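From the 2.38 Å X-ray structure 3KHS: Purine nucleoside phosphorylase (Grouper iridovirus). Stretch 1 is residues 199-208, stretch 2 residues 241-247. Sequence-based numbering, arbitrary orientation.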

# COMPACT_ATOMS: atom_id res chain seq x y z
N THR B 199 14.48 4.46 -2.62
CA THR B 199 15.71 3.96 -3.22
C THR B 199 15.77 4.50 -4.64
O THR B 199 14.77 5.01 -5.16
CB THR B 199 15.75 2.45 -3.29
OG1 THR B 199 14.64 1.97 -4.04
CG2 THR B 199 15.77 1.87 -1.89
N PRO B 200 16.95 4.42 -5.27
CA PRO B 200 17.06 4.92 -6.65
C PRO B 200 16.08 4.17 -7.55
O PRO B 200 15.45 4.75 -8.43
CB PRO B 200 18.52 4.65 -7.01
CG PRO B 200 19.21 4.81 -5.70
CD PRO B 200 18.28 4.05 -4.75
N ALA B 201 15.97 2.87 -7.34
CA ALA B 201 15.04 2.09 -8.14
C ALA B 201 13.58 2.53 -7.93
O ALA B 201 12.77 2.45 -8.85
CB ALA B 201 15.20 0.62 -7.85
N GLU B 202 13.24 2.98 -6.72
CA GLU B 202 11.87 3.43 -6.45
C GLU B 202 11.65 4.81 -7.09
O GLU B 202 10.61 5.09 -7.65
CB GLU B 202 11.63 3.50 -4.94
CG GLU B 202 11.50 2.12 -4.33
CD GLU B 202 11.69 2.09 -2.83
OE1 GLU B 202 12.10 3.12 -2.25
OE2 GLU B 202 11.45 1.02 -2.23
N CYS B 203 12.68 5.64 -7.01
CA CYS B 203 12.64 6.99 -7.57
C CYS B 203 12.38 6.87 -9.06
O CYS B 203 11.61 7.64 -9.63
CB CYS B 203 13.97 7.67 -7.26
SG CYS B 203 14.39 9.15 -8.18
N LYS B 204 12.99 5.89 -9.69
CA LYS B 204 12.78 5.67 -11.11
C LYS B 204 11.32 5.39 -11.36
O LYS B 204 10.75 5.92 -12.30
CB LYS B 204 13.61 4.50 -11.61
CG LYS B 204 15.06 4.89 -11.79
CD LYS B 204 15.95 3.70 -12.10
CE LYS B 204 17.40 4.14 -12.01
NZ LYS B 204 18.34 3.07 -12.44
N ILE B 205 10.72 4.55 -10.54
CA ILE B 205 9.32 4.23 -10.72
C ILE B 205 8.46 5.50 -10.57
O ILE B 205 7.52 5.73 -11.34
CB ILE B 205 8.89 3.18 -9.73
CG1 ILE B 205 9.58 1.86 -10.08
CG2 ILE B 205 7.38 3.08 -9.73
CD1 ILE B 205 9.69 0.86 -8.86
N LEU B 206 8.81 6.34 -9.62
CA LEU B 206 8.06 7.57 -9.40
C LEU B 206 8.13 8.49 -10.62
O LEU B 206 7.17 9.21 -10.91
CB LEU B 206 8.58 8.29 -8.17
CG LEU B 206 7.86 8.00 -6.86
CD1 LEU B 206 7.57 6.52 -6.68
CD2 LEU B 206 8.69 8.57 -5.73
N ARG B 207 9.27 8.47 -11.32
CA ARG B 207 9.45 9.29 -12.50
C ARG B 207 8.63 8.69 -13.60
O ARG B 207 7.97 9.39 -14.36
CB ARG B 207 10.89 9.33 -12.95
CG ARG B 207 11.68 10.30 -12.16
CD ARG B 207 13.06 10.45 -12.69
NE ARG B 207 13.66 11.55 -11.97
CZ ARG B 207 14.95 11.82 -11.96
NH1 ARG B 207 15.78 11.05 -12.66
NH2 ARG B 207 15.40 12.83 -11.23
N LEU B 208 8.66 7.37 -13.69
CA LEU B 208 7.89 6.70 -14.70
C LEU B 208 6.40 7.00 -14.47
O LEU B 208 5.62 6.95 -15.41
CB LEU B 208 8.17 5.20 -14.62
CG LEU B 208 7.78 4.22 -15.72
CD1 LEU B 208 7.78 4.87 -17.11
CD2 LEU B 208 8.80 3.08 -15.68
N VAL B 241 16.73 18.49 -4.73
CA VAL B 241 16.44 17.94 -6.03
C VAL B 241 17.22 16.67 -6.24
O VAL B 241 18.35 16.55 -5.80
CB VAL B 241 16.79 18.92 -7.18
CG1 VAL B 241 16.61 18.22 -8.51
CG2 VAL B 241 15.89 20.14 -7.12
N ILE B 242 16.61 15.72 -6.92
CA ILE B 242 17.20 14.42 -7.17
C ILE B 242 17.87 14.47 -8.52
O ILE B 242 17.27 14.96 -9.47
CB ILE B 242 16.11 13.34 -7.16
CG1 ILE B 242 15.56 13.16 -5.74
CG2 ILE B 242 16.67 12.03 -7.69
CD1 ILE B 242 14.59 14.23 -5.26
N ALA B 243 19.10 13.98 -8.62
CA ALA B 243 19.80 13.99 -9.90
C ALA B 243 19.15 13.02 -10.89
O ALA B 243 18.29 12.23 -10.53
CB ALA B 243 21.26 13.64 -9.71
N SER B 244 19.60 13.08 -12.14
CA SER B 244 19.06 12.23 -13.18
C SER B 244 19.20 10.74 -12.88
O SER B 244 18.35 9.97 -13.29
CB SER B 244 19.72 12.56 -14.52
OG SER B 244 21.13 12.59 -14.40
N ASN B 245 20.25 10.34 -12.16
CA ASN B 245 20.46 8.93 -11.83
C ASN B 245 19.54 8.47 -10.69
O ASN B 245 19.59 7.31 -10.27
CB ASN B 245 21.91 8.70 -11.44
CG ASN B 245 22.31 9.53 -10.25
OD1 ASN B 245 21.63 10.51 -9.93
ND2 ASN B 245 23.40 9.16 -9.60
N CYS B 246 18.71 9.40 -10.21
CA CYS B 246 17.75 9.16 -9.15
C CYS B 246 18.34 8.93 -7.74
O CYS B 246 17.97 7.99 -7.05
CB CYS B 246 16.83 8.00 -9.54
SG CYS B 246 15.11 8.45 -9.97
N GLU B 247 19.23 9.81 -7.31
CA GLU B 247 19.83 9.71 -5.98
C GLU B 247 19.78 11.06 -5.27
O GLU B 247 19.77 12.11 -5.93
CB GLU B 247 21.28 9.24 -6.09
CG GLU B 247 21.46 8.05 -7.00
CD GLU B 247 22.86 7.49 -6.92
OE1 GLU B 247 23.81 8.31 -6.80
OE2 GLU B 247 23.02 6.25 -6.99

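The main polar interaction of this contact is a single arginine meeting the carbonyls of a turn. R207, on the helix that runs from P200 to L208, extends its side chain with chi1 at m and chi2 and chi3 both t, which carries the guanidinium out to the loop of the second stretch. There NH2 donates to the backbone oxygen of A243, with R207 NH2 to A243 O at 3.0 Å, and NH1 makes a weak, more bent hydrogen bond to the next carbonyl, with R207 NH1 to S244 O at 2.9 Å. The oxygen of I242 also lies near the plane of the group, R207 NH2 to I242 O being 3.3 Å. Arginine suits this place because its planar, charged end offers several N-H groups along one edge, and a loop whose carbonyls face the helix can be met by that edge without any particular side chain on the partner. A243 and S244 point their CB atoms away from the helix, so what they contribute here is backbone.

The turn itself is fixed from within. Residues A243 to C246 form a type I beta turn, closed by C246 N donating to A243 O at 2.9 Å, so the oxygen of A243 serves both the turn and the arginine.

Beside this polar edge sits the covalent link. C203 and C246 both direct CB toward the opposite stretch and join in a disulfide, C203 SG to C246 SG at 2.1 Å with chi3 of -81°, close to the preferred right-angled twist. C203 uses chi1 t, while C246 has chi1 at -108°, between wells, and a backbone in the left-handed region at phi 69° and psi 50°. C203 and R207 are one helical turn apart, so the bond and the guanidinium reach the loop from the same side of the helix. The sulfur of C246 also lies over one face of the guanidinium, with R207 NH1 to C246 SG at 3.8 Å: the arginine spends its edge on oxygens and leaves a face to sulfur.

Packing spreads from the disulfide. C246 is buried and gives up more area to the other stretch than any other residue here, 108 of the 366 Å² summed over both sides. I242 sends CG2 to within 3.7 Å of C203 SG, an apolar contact, although the end of its side chain leads away. K204 lies along the outer side, its CG 4.0 Å from C246 SG, so its aliphatic stem can line the sulfur while the chain stays exposed.

At the start of the helix, P200 brings the backbones close, its CA 5.0 Å from that of C246. P200 CA approaches C246 O at 3.2 Å in a CA-H...O contact, and P200 CG lies 4.2 Å from E247 CG. Proline fits the first helical turn because it needs no amide hydrogen there. Just before it, T199 caps the helix, its OG1 accepting from E202 N at 3.2 Å.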